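Local coordinates for fatty acyl CoA synthetase FADD13 (FATTY-ACYL-CoA SYNTHETASE) (Mycobacterium tuberculosis, PDB 3R44), which belongs to the ANL superfamily of AMP-binding enzymes, with a large N-terminal body followed by a smaller C-terminal domain, at residues A[349-354]-A[386-391]; A[313-318]-A[409-414]; A[333-338]-A[399-404]. All blocks are in the same frame, centred on the assembly; numbering follows the deposited sequence.

Contact 1. Residues A[349-354]-A[386-391]; sequences AVRGDD and AFDNGW
Arg351 and Asp388 form a salt bridge that rests on one carboxylate oxygen. Arg351 NE donates to Asp388 OD2 over 2.8 Å, and the N-H...O angle of 175° makes the bond almost straight. The oxygen sits at the edge of the guanidinium, in its plane, and is met on its anti side. Arg351 NH2 also reaches Asp388 OD2, but at 3.4 Å and with a bent approach this second bond is weak. Guanidinium and carboxylate planes stand 62° apart, far from the coplanar setting of a bidentate pair. With CG anti to the backbone N (chi1 179°) and the chain extended from there to NE, Arg351 reaches across to the aspartate, whose side chain it crosses at about a right angle. Two residues earlier on the same strand, Ala349 CB meets the benzo end of Trp391 obliquely, 3.9 Å from Trp391 CZ3.

Both pairs span one face of an antiparallel sheet, in which strand 364-369 runs between strand 346-351 and the hairpin 387-388/391-394. Val366 of that middle strand is touched by Ala349, Arg351 and Trp391, and Ile357 packs on the same three side chains. A type I' turn closes the hairpin: Asp388 N bonds to Trp391 O at 2.8 Å and Trp391 N to Asp388 O at 3.0 Å, which sets the backbones that carry the carboxylate and the indole. Arg393 brings a second guanidinium close to Arg351 NH1, a like-charge approach that the Asp388 carboxylate would probably moderate.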
loop_
_atom_site.group_PDB
_atom_site.type_symbol
_atom_site.label_atom_id
_atom_site.label_comp_id
_atom_site.label_asym_id
_atom_site.label_seq_id
_atom_site.Cartn_x
_atom_site.Cartn_y
_atom_site.Cartn_z
ATOM N N ALA A 349 3.702 -18.373 -3.055
ATOM C CA ALA A 349 4.699 -19.325 -3.496
ATOM C C ALA A 349 5.674 -18.560 -4.385
ATOM O O ALA A 349 5.538 -17.323 -4.520
ATOM C CB ALA A 349 4.042 -20.542 -4.281
ATOM N N VAL A 350 6.634 -19.270 -4.961
ATOM C CA VAL A 350 7.563 -18.690 -5.943
ATOM C C VAL A 350 7.546 -19.455 -7.249
ATOM O O VAL A 350 7.599 -20.688 -7.244
ATOM C CB VAL A 350 9.005 -18.576 -5.367
ATOM C CG1 VAL A 350 9.088 -17.444 -4.330
ATOM C CG2 VAL A 350 9.445 -19.893 -4.832
ATOM N N ARG A 351 7.534 -18.731 -8.383
ATOM C CA ARG A 351 7.490 -19.337 -9.687
ATOM C C ARG A 351 8.880 -19.258 -10.270
ATOM O O ARG A 351 9.390 -18.171 -10.484
ATOM C CB ARG A 351 6.512 -18.561 -10.567
ATOM C CG ARG A 351 6.351 -19.031 -11.972
ATOM C CD ARG A 351 5.336 -18.154 -12.652
ATOM N NE ARG A 351 4.969 -18.678 -13.961
ATOM C CZ ARG A 351 5.682 -18.563 -15.065
ATOM N NH1 ARG A 351 6.867 -17.951 -15.079
ATOM N NH2 ARG A 351 5.194 -19.113 -16.185
ATOM N N GLY A 352 9.483 -20.422 -10.496
ATOM C CA GLY A 352 10.838 -20.505 -10.968
ATOM C C GLY A 352 10.950 -20.107 -12.425
ATOM O O GLY A 352 9.927 -19.955 -13.130
ATOM N N ASP A 353 12.202 -19.919 -12.854
ATOM C CA ASP A 353 12.553 -19.611 -14.245
ATOM C C ASP A 353 11.997 -20.693 -15.164
ATOM O O ASP A 353 11.617 -20.406 -16.306
ATOM N N ASP A 354 11.896 -21.916 -14.634
ATOM C CA ASP A 354 11.290 -23.044 -15.369
ATOM C C ASP A 354 9.757 -23.028 -15.471
ATOM O O ASP A 354 9.164 -23.918 -16.084
ATOM C CB ASP A 354 11.752 -24.410 -14.788
ATOM C CG ASP A 354 11.396 -24.622 -13.291
ATOM O OD1 ASP A 354 10.730 -23.779 -12.642
ATOM O OD2 ASP A 354 11.797 -25.679 -12.761
ATOM N N ALA A 386 -1.080 -11.471 -16.294
ATOM C CA ALA A 386 -0.690 -11.382 -14.882
ATOM C C ALA A 386 -0.966 -12.651 -14.084
ATOM O O ALA A 386 -0.543 -12.755 -12.946
ATOM C CB ALA A 386 -1.381 -10.202 -14.227
ATOM N N PHE A 387 -1.688 -13.598 -14.665
ATOM C CA PHE A 387 -2.057 -14.821 -13.999
ATOM C C PHE A 387 -1.514 -16.057 -14.684
ATOM O O PHE A 387 -1.399 -16.112 -15.920
ATOM C CB PHE A 387 -3.561 -14.940 -13.931
ATOM C CG PHE A 387 -4.161 -14.139 -12.892
ATOM C CD1 PHE A 387 -4.360 -14.691 -11.659
ATOM C CD2 PHE A 387 -4.538 -12.813 -13.109
ATOM C CE1 PHE A 387 -4.924 -13.950 -10.650
ATOM C CE2 PHE A 387 -5.099 -12.073 -12.072
ATOM C CZ PHE A 387 -5.309 -12.663 -10.869
ATOM N N ASP A 388 -1.129 -17.014 -13.857
ATOM C CA ASP A 388 -0.686 -18.333 -14.284
ATOM C C ASP A 388 -1.466 -19.359 -13.488
ATOM O O ASP A 388 -1.132 -19.617 -12.320
ATOM C CB ASP A 388 0.787 -18.509 -13.969
ATOM C CG ASP A 388 1.346 -19.836 -14.472
ATOM O OD1 ASP A 388 0.558 -20.640 -15.042
ATOM O OD2 ASP A 388 2.578 -20.049 -14.302
ATOM N N ASN A 389 -2.526 -19.891 -14.099
ATOM C CA ASN A 389 -3.416 -20.866 -13.439
ATOM C C ASN A 389 -3.935 -20.453 -12.080
ATOM O O ASN A 389 -3.801 -21.209 -11.093
ATOM C CB ASN A 389 -2.708 -22.190 -13.257
ATOM C CG ASN A 389 -2.401 -22.864 -14.567
ATOM O OD1 ASN A 389 -1.254 -23.260 -14.806
ATOM N ND2 ASN A 389 -3.407 -22.978 -15.445
ATOM N N GLY A 390 -4.459 -19.251 -12.016
ATOM C CA GLY A 390 -5.015 -18.715 -10.815
ATOM C C GLY A 390 -4.001 -18.027 -9.940
ATOM O O GLY A 390 -4.399 -17.379 -9.030
ATOM N N TRP A 391 -2.686 -18.212 -10.188
ATOM C CA TRP A 391 -1.639 -17.552 -9.400
ATOM C C TRP A 391 -1.322 -16.200 -10.025
ATOM O O TRP A 391 -1.005 -16.139 -11.202
ATOM C CB TRP A 391 -0.388 -18.380 -9.385
ATOM C CG TRP A 391 -0.509 -19.641 -8.638
ATOM C CD1 TRP A 391 -0.845 -20.849 -9.112
ATOM C CD2 TRP A 391 -0.195 -19.814 -7.258
ATOM N NE1 TRP A 391 -0.743 -21.808 -8.102
ATOM C CE2 TRP A 391 -0.355 -21.181 -6.951
ATOM C CE3 TRP A 391 0.209 -18.936 -6.257
ATOM C CZ2 TRP A 391 -0.166 -21.690 -5.668
ATOM C CZ3 TRP A 391 0.418 -19.447 -4.983
ATOM C CH2 TRP A 391 0.215 -20.817 -4.703
#

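Contact 2. Residues A[313-318]-A[409-414]; sequences QGYALT and KDRLKD
The guanidinium of Arg411 meets Tyr315 with its face and Leu317 with its edge. Tyr315 CE1 lies above the guanidinium, displaced toward its rim, 3.9 Å from Arg411 NH1 and 4.0 Å from Arg411 CZ. Seen from the tyrosine, NH1 is at the ring edge and near the ring plane. The two planes are inclined by 62°, so this is an edge of the phenol set against a guanidinium face and not a stack of the two. On the rim of the guanidinium, Leu317 CD2 packs 3.7 Å from Arg411 NH1. Both Tyr315 and Leu317 run past the arginine in the direction opposite to its own. Arg411 reaches them because its chain folds at chi2 (-67°) and chi3 (-133°), which carries the guanidinium toward strand 310-316.

No hydrogen bond links the two segments directly; the polar ends share a third residue. Asp396 OD2 forms a salt bridge with Arg411 NH1 and a hydrogen bond with Tyr315 OH, while Asp396 OD1 accepts from Leu412 N. One carboxylate thus fixes the arginine, the phenol and the backbone that follows Arg411. The sequence round Tyr315 fits the A5 motif of the AMP-binding superfamily, Asp396 falls in a Thr-Gly-Asp element like that of motif A7, and Arg411 belongs to a stretch resembling A8, where such proteins commonly have the hinge between their two parts. Strand 310-316 belongs to the large mixed sheet. Just ahead of Arg411, Lys409 and Asp410 both face Ile397 in a classic beta bulge. After it the chain turns at once into a short 3-10 segment, with Asp414 N bonded to Arg411 O at 3.0 Å.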
loop_
_atom_site.group_PDB
_atom_site.type_symbol
_atom_site.label_atom_id
_atom_site.label_comp_id
_atom_site.label_asym_id
_atom_site.label_seq_id
_atom_site.Cartn_x
_atom_site.Cartn_y
_atom_site.Cartn_z
ATOM N N GLN A 313 5.089 -6.833 10.532
ATOM C CA GLN A 313 5.569 -6.398 9.224
ATOM C C GLN A 313 4.974 -7.308 8.178
ATOM O O GLN A 313 4.425 -8.338 8.520
ATOM C CB GLN A 313 7.108 -6.490 9.187
ATOM C CG GLN A 313 7.804 -5.581 10.099
ATOM C CD GLN A 313 9.269 -5.919 10.193
ATOM O OE1 GLN A 313 10.037 -5.500 9.336
ATOM N NE2 GLN A 313 9.663 -6.693 11.226
ATOM N N GLY A 314 5.029 -6.923 6.925
ATOM C CA GLY A 314 4.618 -7.822 5.863
ATOM C C GLY A 314 4.873 -7.360 4.465
ATOM O O GLY A 314 5.554 -6.348 4.232
ATOM N N TYR A 315 4.254 -8.070 3.537
ATOM C CA TYR A 315 4.355 -7.820 2.152
ATOM C C TYR A 315 2.958 -7.870 1.549
ATOM O O TYR A 315 2.205 -8.846 1.790
ATOM C CB TYR A 315 5.191 -8.901 1.526
ATOM C CG TYR A 315 5.167 -8.932 0.017
ATOM C CD1 TYR A 315 5.856 -7.970 -0.730
ATOM C CD2 TYR A 315 4.458 -9.917 -0.659
ATOM C CE1 TYR A 315 5.903 -8.036 -2.113
ATOM C CE2 TYR A 315 4.471 -9.970 -2.042
ATOM C CZ TYR A 315 5.184 -9.019 -2.758
ATOM O OH TYR A 315 5.168 -9.101 -4.134
ATOM N N ALA A 316 2.634 -6.836 0.764
ATOM C CA ALA A 316 1.338 -6.797 0.044
ATOM C C ALA A 316 1.510 -5.870 -1.141
ATOM O O ALA A 316 2.519 -5.150 -1.202
ATOM C CB ALA A 316 0.255 -6.286 0.972
ATOM N N LEU A 317 0.521 -5.840 -2.029
ATOM C CA LEU A 317 0.557 -5.039 -3.238
ATOM C C LEU A 317 -0.808 -4.441 -3.321
ATOM O O LEU A 317 -1.740 -4.986 -2.756
ATOM C CB LEU A 317 0.759 -5.915 -4.473
ATOM C CG LEU A 317 2.027 -6.723 -4.643
ATOM C CD1 LEU A 317 2.076 -7.184 -6.123
ATOM C CD2 LEU A 317 3.230 -5.842 -4.316
ATOM N N THR A 318 -0.981 -3.422 -4.127
ATOM C CA THR A 318 -2.326 -3.015 -4.528
ATOM C C THR A 318 -3.204 -4.153 -5.064
ATOM O O THR A 318 -4.354 -4.279 -4.654
ATOM C CB THR A 318 -2.243 -1.811 -5.499
ATOM O OG1 THR A 318 -1.463 -0.792 -4.846
ATOM C CG2 THR A 318 -3.619 -1.253 -5.812
ATOM N N LYS A 409 13.597 -10.043 -2.464
ATOM C CA LYS A 409 14.928 -9.726 -2.966
ATOM C C LYS A 409 14.943 -8.518 -3.856
ATOM O O LYS A 409 15.918 -7.758 -3.836
ATOM C CB LYS A 409 15.527 -10.909 -3.730
ATOM C CG LYS A 409 15.733 -12.139 -2.900
ATOM C CD LYS A 409 16.658 -11.859 -1.733
ATOM C CE LYS A 409 16.852 -13.066 -0.819
ATOM N NZ LYS A 409 17.491 -14.223 -1.560
ATOM N N ASP A 410 13.911 -8.364 -4.680
ATOM C CA ASP A 410 13.824 -7.219 -5.592
ATOM C C ASP A 410 12.374 -6.990 -5.971
ATOM O O ASP A 410 11.553 -7.920 -5.900
ATOM C CB ASP A 410 14.594 -7.479 -6.867
ATOM C CG ASP A 410 15.691 -6.480 -7.117
ATOM O OD1 ASP A 410 15.669 -5.318 -6.607
ATOM O OD2 ASP A 410 16.627 -6.910 -7.816
ATOM N N ARG A 411 12.070 -5.749 -6.309
ATOM C CA ARG A 411 10.739 -5.369 -6.689
ATOM C C ARG A 411 10.721 -5.099 -8.170
ATOM O O ARG A 411 11.744 -4.690 -8.745
ATOM C CB ARG A 411 10.313 -4.102 -5.989
ATOM C CG ARG A 411 10.479 -4.107 -4.486
ATOM C CD ARG A 411 9.560 -5.062 -3.887
ATOM N NE ARG A 411 8.827 -4.548 -2.733
ATOM C CZ ARG A 411 7.499 -4.371 -2.703
ATOM N NH1 ARG A 411 6.737 -4.633 -3.778
ATOM N NH2 ARG A 411 6.930 -3.922 -1.591
ATOM N N LEU A 412 9.536 -5.273 -8.742
ATOM C CA LEU A 412 9.279 -5.014 -10.160
ATOM C C LEU A 412 9.762 -3.626 -10.544
ATOM O O LEU A 412 10.367 -3.458 -11.607
ATOM C CB LEU A 412 7.775 -5.126 -10.445
ATOM C CG LEU A 412 7.334 -4.856 -11.901
ATOM C CD1 LEU A 412 8.189 -5.729 -12.789
ATOM C CD2 LEU A 412 5.887 -5.131 -12.088
ATOM N N LYS A 413 9.533 -2.637 -9.667
ATOM C CA LYS A 413 9.903 -1.237 -9.967
ATOM C C LYS A 413 11.371 -1.004 -10.242
ATOM O O LYS A 413 11.736 -0.003 -10.844
ATOM C CB LYS A 413 9.475 -0.280 -8.848
ATOM C CG LYS A 413 10.202 -0.517 -7.533
ATOM C CD LYS A 413 9.595 0.213 -6.348
ATOM C CE LYS A 413 10.444 -0.093 -5.074
ATOM N NZ LYS A 413 10.114 0.841 -3.956
ATOM N N ASP A 414 12.220 -1.895 -9.755
ATOM C CA ASP A 414 13.645 -1.773 -9.909
ATOM C C ASP A 414 14.213 -2.684 -10.982
ATOM O O ASP A 414 15.388 -2.605 -11.322
ATOM C CB ASP A 414 14.315 -2.059 -8.553
ATOM C CG ASP A 414 13.977 -0.980 -7.490
ATOM O OD1 ASP A 414 13.798 0.218 -7.842
ATOM O OD2 ASP A 414 13.850 -1.338 -6.301
#

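Contact 3. Residues A[333-338]-A[399-404]; sequences LRKAGS and EIDDEG
Bends at chi2 (-59°), chi3 and chi4 swing Lys335 NZ round to the carboxylate of Asp401, whose chi1 of 77° turns OD2 toward the lysine and OD1 toward its own loop. Coming from opposite directions, the two side chains meet in a salt bridge, Lys335 NZ to Asp401 OD2 at 2.9 Å. The ammonium group reaches the syn side of that oxygen, 16° out of the carboxylate plane, and Lys335 CE follows at 3.5 Å from Asp401 OD2.

The other carboxylate oxygen is engaged within its own loop. Glu403 N donates to Asp401 OD1 over 2.9 Å from above the carboxylate plane, and Tyr405 N is a further donor to OD1, so that backbone bonds steady the group that the lysine meets. Tyr407 packs against both Lys335 and Asp401. The lysine in turn stands where two turns overlap, the second tied by Ser338 N to Lys335 O at 2.8 Å.

The contact thus joins the surface loop between strands 324-327 and 341-342 to the tip of hairpin 396-400/406-410, where Asp401 makes an Asx turn within a type I beta turn, closed by Gly404 N to Asp401 O at 2.9 Å.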
loop_
_atom_site.group_PDB
_atom_site.type_symbol
_atom_site.label_atom_id
_atom_site.label_comp_id
_atom_site.label_asym_id
_atom_site.label_seq_id
_atom_site.Cartn_x
_atom_site.Cartn_y
_atom_site.Cartn_z
ATOM N N LEU A 333 12.220 -10.237 15.517
ATOM C CA LEU A 333 13.653 -10.222 15.687
ATOM C C LEU A 333 14.276 -11.467 15.093
ATOM O O LEU A 333 15.241 -11.383 14.311
ATOM C CB LEU A 333 13.979 -10.115 17.156
ATOM C CG LEU A 333 15.255 -9.339 17.370
ATOM C CD1 LEU A 333 15.212 -7.970 16.647
ATOM C CD2 LEU A 333 15.529 -9.215 18.899
ATOM N N ARG A 334 13.718 -12.602 15.527
ATOM C CA ARG A 334 13.975 -13.940 15.011
ATOM C C ARG A 334 14.221 -13.862 13.513
ATOM O O ARG A 334 15.257 -14.327 13.041
ATOM C CB ARG A 334 12.736 -14.834 15.272
ATOM C CG ARG A 334 12.945 -16.321 15.452
ATOM C CD ARG A 334 11.590 -17.053 15.300
ATOM N NE ARG A 334 11.766 -18.170 14.398
ATOM C CZ ARG A 334 10.802 -18.907 13.887
ATOM N NH1 ARG A 334 9.536 -18.649 14.178
ATOM N NH2 ARG A 334 11.115 -19.915 13.068
ATOM N N LYS A 335 13.314 -13.206 12.783
ATOM C CA LYS A 335 13.354 -13.227 11.292
ATOM C C LYS A 335 13.552 -11.860 10.648
ATOM O O LYS A 335 12.903 -11.547 9.632
ATOM C CB LYS A 335 12.103 -13.888 10.685
ATOM C CG LYS A 335 11.807 -15.288 11.167
ATOM C CD LYS A 335 12.935 -16.258 10.907
ATOM C CE LYS A 335 13.003 -16.795 9.498
ATOM N NZ LYS A 335 13.300 -18.294 9.515
ATOM N N ALA A 336 14.462 -11.073 11.229
ATOM C CA ALA A 336 14.827 -9.745 10.707
ATOM C C ALA A 336 15.058 -9.839 9.224
ATOM O O ALA A 336 15.834 -10.700 8.756
ATOM C CB ALA A 336 16.059 -9.201 11.368
ATOM N N GLY A 337 14.350 -8.976 8.501
ATOM C CA GLY A 337 14.459 -8.877 7.047
ATOM C C GLY A 337 13.437 -9.700 6.274
ATOM O O GLY A 337 13.279 -9.519 5.048
ATOM N N SER A 338 12.722 -10.590 6.971
ATOM C CA SER A 338 11.654 -11.353 6.345
ATOM C C SER A 338 10.371 -10.524 6.236
ATOM O O SER A 338 10.105 -9.680 7.084
ATOM C CB SER A 338 11.343 -12.615 7.124
ATOM O OG SER A 338 10.314 -13.320 6.479
ATOM N N GLU A 399 12.534 -15.221 -1.995
ATOM C CA GLU A 399 12.933 -16.560 -1.569
ATOM C C GLU A 399 12.087 -16.937 -0.370
ATOM O O GLU A 399 11.964 -16.143 0.541
ATOM C CB GLU A 399 14.417 -16.598 -1.158
ATOM C CG GLU A 399 14.884 -18.035 -0.832
ATOM C CD GLU A 399 16.424 -18.188 -0.751
ATOM O OE1 GLU A 399 17.154 -17.197 -0.998
ATOM O OE2 GLU A 399 16.899 -19.318 -0.468
ATOM N N ILE A 400 11.543 -18.144 -0.352
ATOM C CA ILE A 400 10.801 -18.655 0.776
ATOM C C ILE A 400 11.701 -19.702 1.414
ATOM O O ILE A 400 12.072 -20.676 0.759
ATOM C CB ILE A 400 9.425 -19.193 0.377
ATOM C CG1 ILE A 400 8.630 -18.112 -0.367
ATOM C CG2 ILE A 400 8.646 -19.708 1.602
ATOM C CD1 ILE A 400 7.281 -18.588 -0.902
ATOM N N ASP A 401 12.022 -19.506 2.678
ATOM C CA ASP A 401 12.871 -20.444 3.385
ATOM C C ASP A 401 12.137 -21.720 3.747
ATOM O O ASP A 401 10.920 -21.851 3.556
ATOM C CB ASP A 401 13.602 -19.789 4.568
ATOM C CG ASP A 401 12.766 -19.567 5.786
ATOM O OD1 ASP A 401 11.635 -20.041 5.919
ATOM O OD2 ASP A 401 13.265 -18.849 6.692
ATOM N N ASP A 402 12.891 -22.692 4.260
ATOM C CA ASP A 402 12.327 -24.006 4.556
ATOM C C ASP A 402 11.171 -23.925 5.570
ATOM O O ASP A 402 10.335 -24.840 5.647
ATOM C CB ASP A 402 13.439 -24.973 5.048
ATOM C CG ASP A 402 14.487 -25.306 3.948
ATOM O OD1 ASP A 402 14.094 -25.411 2.751
ATOM O OD2 ASP A 402 15.691 -25.475 4.286
ATOM N N GLU A 403 11.103 -22.845 6.350
ATOM C CA GLU A 403 10.068 -22.733 7.366
ATOM C C GLU A 403 8.884 -21.871 6.856
ATOM O O GLU A 403 7.957 -21.555 7.615
ATOM C CB GLU A 403 10.652 -22.173 8.694
ATOM C CG GLU A 403 11.078 -23.203 9.694
ATOM C CD GLU A 403 9.892 -24.085 10.177
ATOM O OE1 GLU A 403 8.899 -23.571 10.778
ATOM O OE2 GLU A 403 9.985 -25.317 9.968
ATOM N N GLY A 404 8.919 -21.491 5.581
ATOM C CA GLY A 404 7.843 -20.746 4.973
ATOM C C GLY A 404 7.921 -19.233 5.040
ATOM O O GLY A 404 6.956 -18.537 4.706
#

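Hairpin 396-400/406-410 ties contacts 2 and 3 together: their centres lie about 15 Å apart, and a salt bridge from Lys409 NZ to Glu399 OE1, 3.0 Å long, joins its two strands. Contact 1 meets contact 3 through packing, with Ile400 CD1 3.7 Å from Ala349 CA, although their centres are about 21 Å apart. Contacts 1 and 2 do not touch, their nearest atoms being about 8 Å apart. The centre of contact 2 is the nearest of the three to the centre of the chain, about 10 Å from it, against about 22 Å for contact 1 and about 21 Å for contact 3. None of the residues lining the pocket of the bound histidine, such as His192 and Glu193, belongs to these contacts.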